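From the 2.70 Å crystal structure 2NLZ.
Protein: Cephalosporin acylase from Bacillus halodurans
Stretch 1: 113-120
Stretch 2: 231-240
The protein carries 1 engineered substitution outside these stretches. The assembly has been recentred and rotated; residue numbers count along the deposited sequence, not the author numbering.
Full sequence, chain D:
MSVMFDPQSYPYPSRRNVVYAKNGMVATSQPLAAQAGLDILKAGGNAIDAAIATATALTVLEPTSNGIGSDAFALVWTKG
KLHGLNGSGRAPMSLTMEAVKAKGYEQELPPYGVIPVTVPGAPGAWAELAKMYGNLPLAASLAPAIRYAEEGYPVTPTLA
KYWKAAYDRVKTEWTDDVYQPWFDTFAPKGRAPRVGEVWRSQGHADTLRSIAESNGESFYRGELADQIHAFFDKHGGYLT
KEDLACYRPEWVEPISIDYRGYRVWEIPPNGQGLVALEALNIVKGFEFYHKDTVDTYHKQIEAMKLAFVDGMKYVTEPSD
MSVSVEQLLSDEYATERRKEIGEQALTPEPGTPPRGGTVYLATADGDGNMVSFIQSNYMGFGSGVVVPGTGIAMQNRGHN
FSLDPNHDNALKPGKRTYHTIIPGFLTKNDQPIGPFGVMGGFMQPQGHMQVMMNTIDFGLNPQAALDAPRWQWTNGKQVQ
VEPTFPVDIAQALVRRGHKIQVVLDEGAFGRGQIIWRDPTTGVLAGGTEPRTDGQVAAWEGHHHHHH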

ATOM      1  N   GLY D 113       4.254 -13.306 -42.596  1.00 45.27           N
ATOM      2  CA  GLY D 113       4.507 -13.550 -44.009  1.00 48.56           C
ATOM      3  C   GLY D 113       3.813 -12.555 -44.913  1.00 50.48           C
ATOM      4  O   GLY D 113       3.345 -11.517 -44.465  1.00 49.83           O
ATOM      5  N   VAL D 114       3.745 -12.873 -46.195  1.00 51.55           N
ATOM      6  CA  VAL D 114       3.273 -11.914 -47.179  1.00 50.83           C
ATOM      7  C   VAL D 114       1.760 -11.892 -47.259  1.00 51.06           C
ATOM      8  O   VAL D 114       1.169 -10.961 -47.832  1.00 51.81           O
ATOM      9  CB  VAL D 114       3.853 -12.202 -48.576  1.00 50.84           C
ATOM     10  CG1 VAL D 114       5.291 -11.730 -48.651  1.00 57.09           C
ATOM     11  CG2 VAL D 114       3.757 -13.686 -48.908  1.00 53.39           C
ATOM     12  N   ILE D 115       1.141 -12.911 -46.669  1.00 43.54           N
ATOM     13  CA  ILE D 115      -0.300 -13.126 -46.798  1.00 42.27           C
ATOM     14  C   ILE D 115      -1.208 -12.114 -46.054  1.00 43.91           C
ATOM     15  O   ILE D 115      -2.153 -11.604 -46.654  1.00 50.30           O
ATOM     16  CB  ILE D 115      -0.672 -14.600 -46.500  1.00 49.32           C
ATOM     17  CG1 ILE D 115       0.080 -15.525 -47.461  1.00 51.92           C
ATOM     18  CG2 ILE D 115      -2.170 -14.834 -46.636  1.00 44.11           C
ATOM     19  CD1 ILE D 115       0.706 -16.736 -46.798  1.00 62.72           C
ATOM     20  N   PRO D 116      -0.910 -11.787 -44.773  1.00 44.57           N
ATOM     21  CA  PRO D 116      -1.793 -10.857 -44.053  1.00 44.24           C
ATOM     22  C   PRO D 116      -1.503  -9.369 -44.273  1.00 43.41           C
ATOM     23  O   PRO D 116      -2.077  -8.529 -43.583  1.00 47.75           O
ATOM     24  CB  PRO D 116      -1.510 -11.198 -42.589  1.00 40.97           C
ATOM     25  CG  PRO D 116      -0.064 -11.537 -42.597  1.00 34.81           C
ATOM     26  CD  PRO D 116       0.200 -12.233 -43.909  1.00 42.98           C
ATOM     27  N   VAL D 117      -0.613  -9.050 -45.207  1.00 42.40           N
ATOM     28  CA  VAL D 117      -0.255  -7.661 -45.491  1.00 34.59           C
ATOM     29  C   VAL D 117      -1.327  -6.938 -46.317  1.00 28.37           C
ATOM     30  O   VAL D 117      -1.655  -7.365 -47.422  1.00 33.83           O
ATOM     31  CB  VAL D 117       1.089  -7.579 -46.237  1.00 34.13           C
ATOM     32  CG1 VAL D 117       1.474  -6.127 -46.482  1.00 21.27           C
ATOM     33  CG2 VAL D 117       2.183  -8.310 -45.459  1.00 21.35           C
ATOM     34  N   THR D 118      -1.868  -5.854 -45.764  1.00 21.00           N
ATOM     35  CA  THR D 118      -2.739  -4.935 -46.504  1.00 25.86           C
ATOM     36  C   THR D 118      -1.945  -3.676 -46.853  1.00 26.84           C
ATOM     37  O   THR D 118      -0.857  -3.481 -46.309  1.00 23.94           O
ATOM     38  CB  THR D 118      -3.990  -4.558 -45.682  1.00 26.60           C
ATOM     39  OG1 THR D 118      -3.613  -3.851 -44.489  1.00 26.43           O
ATOM     40  CG2 THR D 118      -4.750  -5.804 -45.316  1.00  2.00           C
ATOM     41  N   VAL D 119      -2.466  -2.819 -47.734  1.00 24.76           N
ATOM     42  CA  VAL D 119      -1.697  -1.622 -48.113  1.00 31.37           C
ATOM     43  C   VAL D 119      -1.468  -0.707 -46.911  1.00 32.78           C
ATOM     44  O   VAL D 119      -2.411  -0.365 -46.196  1.00 34.36           O
ATOM     45  CB  VAL D 119      -2.245  -0.835 -49.372  1.00 34.68           C
ATOM     46  CG1 VAL D 119      -2.255  -1.724 -50.590  1.00 37.82           C
ATOM     47  CG2 VAL D 119      -3.625  -0.262 -49.155  1.00 40.08           C
ATOM     48  N   PRO D 120      -0.190  -0.382 -46.643  1.00 26.93           N
ATOM     49  CA  PRO D 120       0.178   0.551 -45.590  1.00 26.35           C
ATOM     50  C   PRO D 120      -0.368   1.937 -45.885  1.00 28.59           C
ATOM     51  O   PRO D 120       0.064   2.571 -46.840  1.00 28.97           O
ATOM     52  CB  PRO D 120       1.708   0.577 -45.665  1.00 24.84           C
ATOM     53  CG  PRO D 120       2.086  -0.671 -46.338  1.00 22.12           C
ATOM     54  CD  PRO D 120       0.997  -0.930 -47.321  1.00 24.60           C
ATOM     55  N   PHE D 231       9.422  -7.151 -54.324  1.00 53.03           N
ATOM     56  CA  PHE D 231       9.739  -8.080 -53.242  1.00 53.25           C
ATOM     57  C   PHE D 231       8.575  -9.036 -52.932  1.00 50.66           C
ATOM     58  O   PHE D 231       8.790 -10.207 -52.598  1.00 47.03           O
ATOM     59  CB  PHE D 231      10.165  -7.324 -51.981  1.00 47.82           C
ATOM     60  CG  PHE D 231      10.678  -8.221 -50.887  1.00 46.52           C
ATOM     61  CD1 PHE D 231      11.942  -8.798 -50.971  1.00 46.19           C
ATOM     62  CD2 PHE D 231       9.898  -8.498 -49.777  1.00 38.48           C
ATOM     63  CE1 PHE D 231      12.422  -9.622 -49.966  1.00 38.46           C
ATOM     64  CE2 PHE D 231      10.367  -9.331 -48.779  1.00 33.19           C
ATOM     65  CZ  PHE D 231      11.636  -9.890 -48.875  1.00 42.56           C
ATOM     66  N   PHE D 232       7.352  -8.523 -53.043  1.00 52.90           N
ATOM     67  CA  PHE D 232       6.149  -9.322 -52.824  1.00 54.87           C
ATOM     68  C   PHE D 232       5.905 -10.312 -53.958  1.00 58.90           C
ATOM     69  O   PHE D 232       5.538 -11.464 -53.716  1.00 56.43           O
ATOM     70  CB  PHE D 232       4.930  -8.418 -52.611  1.00 53.83           C
ATOM     71  CG  PHE D 232       4.735  -8.009 -51.182  1.00 50.84           C
ATOM     72  CD1 PHE D 232       3.744  -8.597 -50.408  1.00 47.41           C
ATOM     73  CD2 PHE D 232       5.565  -7.061 -50.597  1.00 53.11           C
ATOM     74  CE1 PHE D 232       3.569  -8.234 -49.078  1.00 49.77           C
ATOM     75  CE2 PHE D 232       5.402  -6.691 -49.261  1.00 46.49           C
ATOM     76  CZ  PHE D 232       4.400  -7.282 -48.504  1.00 51.98           C
ATOM     77  N   ASP D 233       6.125  -9.858 -55.191  1.00 63.49           N
ATOM     78  CA  ASP D 233       5.985 -10.706 -56.373  1.00 68.97           C
ATOM     79  C   ASP D 233       7.019 -11.837 -56.361  1.00 66.77           C
ATOM     80  O   ASP D 233       6.744 -12.936 -56.836  1.00 66.88           O
ATOM     81  CB  ASP D 233       6.115  -9.868 -57.652  1.00 70.96           C
ATOM     82  CG  ASP D 233       5.735 -10.635 -58.898  1.00 71.95           C
ATOM     83  OD1 ASP D 233       4.537 -10.660 -59.246  1.00 72.48           O
ATOM     84  OD2 ASP D 233       6.642 -11.201 -59.537  1.00 73.14           O
ATOM     85  N   LYS D 234       8.192 -11.561 -55.791  1.00 63.29           N
ATOM     86  CA  LYS D 234       9.279 -12.534 -55.708  1.00 67.89           C
ATOM     87  C   LYS D 234       9.015 -13.616 -54.653  1.00 65.34           C
ATOM     88  O   LYS D 234       9.606 -14.698 -54.701  1.00 65.57           O
ATOM     89  CB  LYS D 234      10.595 -11.814 -55.408  1.00 67.27           C
ATOM     90  CG  LYS D 234      11.857 -12.623 -55.689  1.00 82.50           C
ATOM     91  CD  LYS D 234      13.126 -11.814 -55.413  1.00 85.83           C
ATOM     92  CE  LYS D 234      13.306 -10.692 -56.430  1.00 97.92           C
ATOM     93  NZ  LYS D 234      14.496  -9.862 -56.123  1.00 91.32           N
ATOM     94  N   HIS D 235       8.125 -13.323 -53.705  1.00 65.06           N
ATOM     95  CA  HIS D 235       7.818 -14.266 -52.624  1.00 61.88           C
ATOM     96  C   HIS D 235       6.345 -14.653 -52.533  1.00 59.57           C
ATOM     97  O   HIS D 235       5.862 -15.015 -51.458  1.00 55.03           O
ATOM     98  CB  HIS D 235       8.295 -13.715 -51.285  1.00 56.68           C
ATOM     99  CG  HIS D 235       9.784 -13.677 -51.145  1.00 60.33           C
ATOM    100  ND1 HIS D 235      10.535 -12.566 -51.472  1.00 54.58           N
ATOM    101  CD2 HIS D 235      10.662 -14.616 -50.720  1.00 60.18           C
ATOM    102  CE1 HIS D 235      11.813 -12.823 -51.256  1.00 53.92           C
ATOM    103  NE2 HIS D 235      11.916 -14.059 -50.801  1.00 66.07           N
ATOM    104  N   GLY D 236       5.646 -14.577 -53.663  1.00 60.82           N
ATOM    105  CA  GLY D 236       4.257 -15.020 -53.764  1.00 57.85           C
ATOM    106  C   GLY D 236       3.261 -14.220 -52.948  1.00 56.81           C
ATOM    107  O   GLY D 236       2.306 -14.776 -52.412  1.00 57.54           O
ATOM    108  N   GLY D 237       3.477 -12.915 -52.852  1.00 54.69           N
ATOM    109  CA  GLY D 237       2.552 -12.039 -52.139  1.00 55.43           C
ATOM    110  C   GLY D 237       1.378 -11.631 -53.006  1.00 53.34           C
ATOM    111  O   GLY D 237       1.320 -11.981 -54.184  1.00 52.99           O
ATOM    112  N   TYR D 238       0.441 -10.889 -52.425  1.00 53.14           N
ATOM    113  CA  TYR D 238      -0.743 -10.447 -53.159  1.00 53.65           C
ATOM    114  C   TYR D 238      -0.707  -8.941 -53.402  1.00 54.83           C
ATOM    115  O   TYR D 238      -1.461  -8.412 -54.230  1.00 56.98           O
ATOM    116  CB  TYR D 238      -2.024 -10.855 -52.419  1.00 54.51           C
ATOM    117  CG  TYR D 238      -2.227 -12.353 -52.346  1.00 56.81           C
ATOM    118  CD1 TYR D 238      -2.878 -13.041 -53.365  1.00 52.17           C
ATOM    119  CD2 TYR D 238      -1.760 -13.082 -51.258  1.00 57.79           C
ATOM    120  CE1 TYR D 238      -3.055 -14.413 -53.301  1.00 60.51           C
ATOM    121  CE2 TYR D 238      -1.930 -14.455 -51.183  1.00 53.13           C
ATOM    122  CZ  TYR D 238      -2.579 -15.116 -52.205  1.00 59.52           C
ATOM    123  OH  TYR D 238      -2.747 -16.487 -52.126  1.00 63.85           O
ATOM    124  N   LEU D 239       0.190  -8.267 -52.687  1.00 46.96           N
ATOM    125  CA  LEU D 239       0.355  -6.827 -52.772  1.00 42.71           C
ATOM    126  C   LEU D 239       1.021  -6.392 -54.084  1.00 47.54           C
ATOM    127  O   LEU D 239       2.141  -6.805 -54.390  1.00 46.35           O
ATOM    128  CB  LEU D 239       1.184  -6.366 -51.576  1.00 39.87           C
ATOM    129  CG  LEU D 239       0.825  -5.060 -50.866  1.00 36.60           C
ATOM    130  CD1 LEU D 239       1.863  -3.992 -51.100  1.00 31.03           C
ATOM    131  CD2 LEU D 239      -0.535  -4.579 -51.288  1.00 31.56           C
ATOM    132  N   THR D 240       0.329  -5.562 -54.861  1.00 52.40           N
ATOM    133  CA  THR D 240       0.847  -5.114 -56.152  1.00 57.45           C
ATOM    134  C   THR D 240       1.073  -3.606 -56.190  1.00 58.94           C
ATOM    135  O   THR D 240       0.669  -2.891 -55.264  1.00 56.86           O
ATOM    136  CB  THR D 240      -0.100  -5.492 -57.312  1.00 63.70           C
ATOM    137  OG1 THR D 240      -1.344  -4.791 -57.169  1.00 64.95           O
ATOM    138  CG2 THR D 240      -0.354  -7.000 -57.350  1.00 61.74           C
TER

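No hydrogen bond links the two stretches; apolar packing dominates the contact. Phe231 makes no contact with stretch 1, but its carbonyl O accepts a hydrogen bond from His235 ND1 (3.1 Å), tying the imidazole back to the helix. The CA-to-CB bond of Phe232 points sideways to stretch 1, yet the end of the side chain comes nearer: CD1 lies 3.9 Å from Val114 CG1 and CZ 3.7 Å from Val117 CG1, while Val114 O sits at the ring edge, 3.8 Å from CE1. A large apolar ring suits a place where it can touch both valines at once. Asp233 and Lys234 are exposed and out of reach of stretch 1, where charged side chains can stay in solvent.

The chain then turns. Phe232 O receives His235 N (3.2 Å) and Gly237 N (2.7 Å), and the turn lays backbone against Val114, whose CG2 is 3.6 Å from His235 O. Gly236 has positive phi, which favours glycine. At Gly237 the need is steric: its CA lies 3.8 Å from Val114 CB, and a CB there would clash with Phe232 CD1.

Beyond the turn, Tyr238, partly exposed as suits its hydroxyl, has a ring long enough to reach Ile115 from a sideways CA-to-CB bond, CE2 to CG1 at 4.4 Å, a loose contact. Leu239 points toward stretch 1, and its CD2 meets Val119 CG1 at 3.4 Å, short for two methyl carbons, with Leu239 chi angles between wells; apolar, branched residues suit this buried site. Thr240 points away, its hydroxyl capping a backbone N just past the stretch.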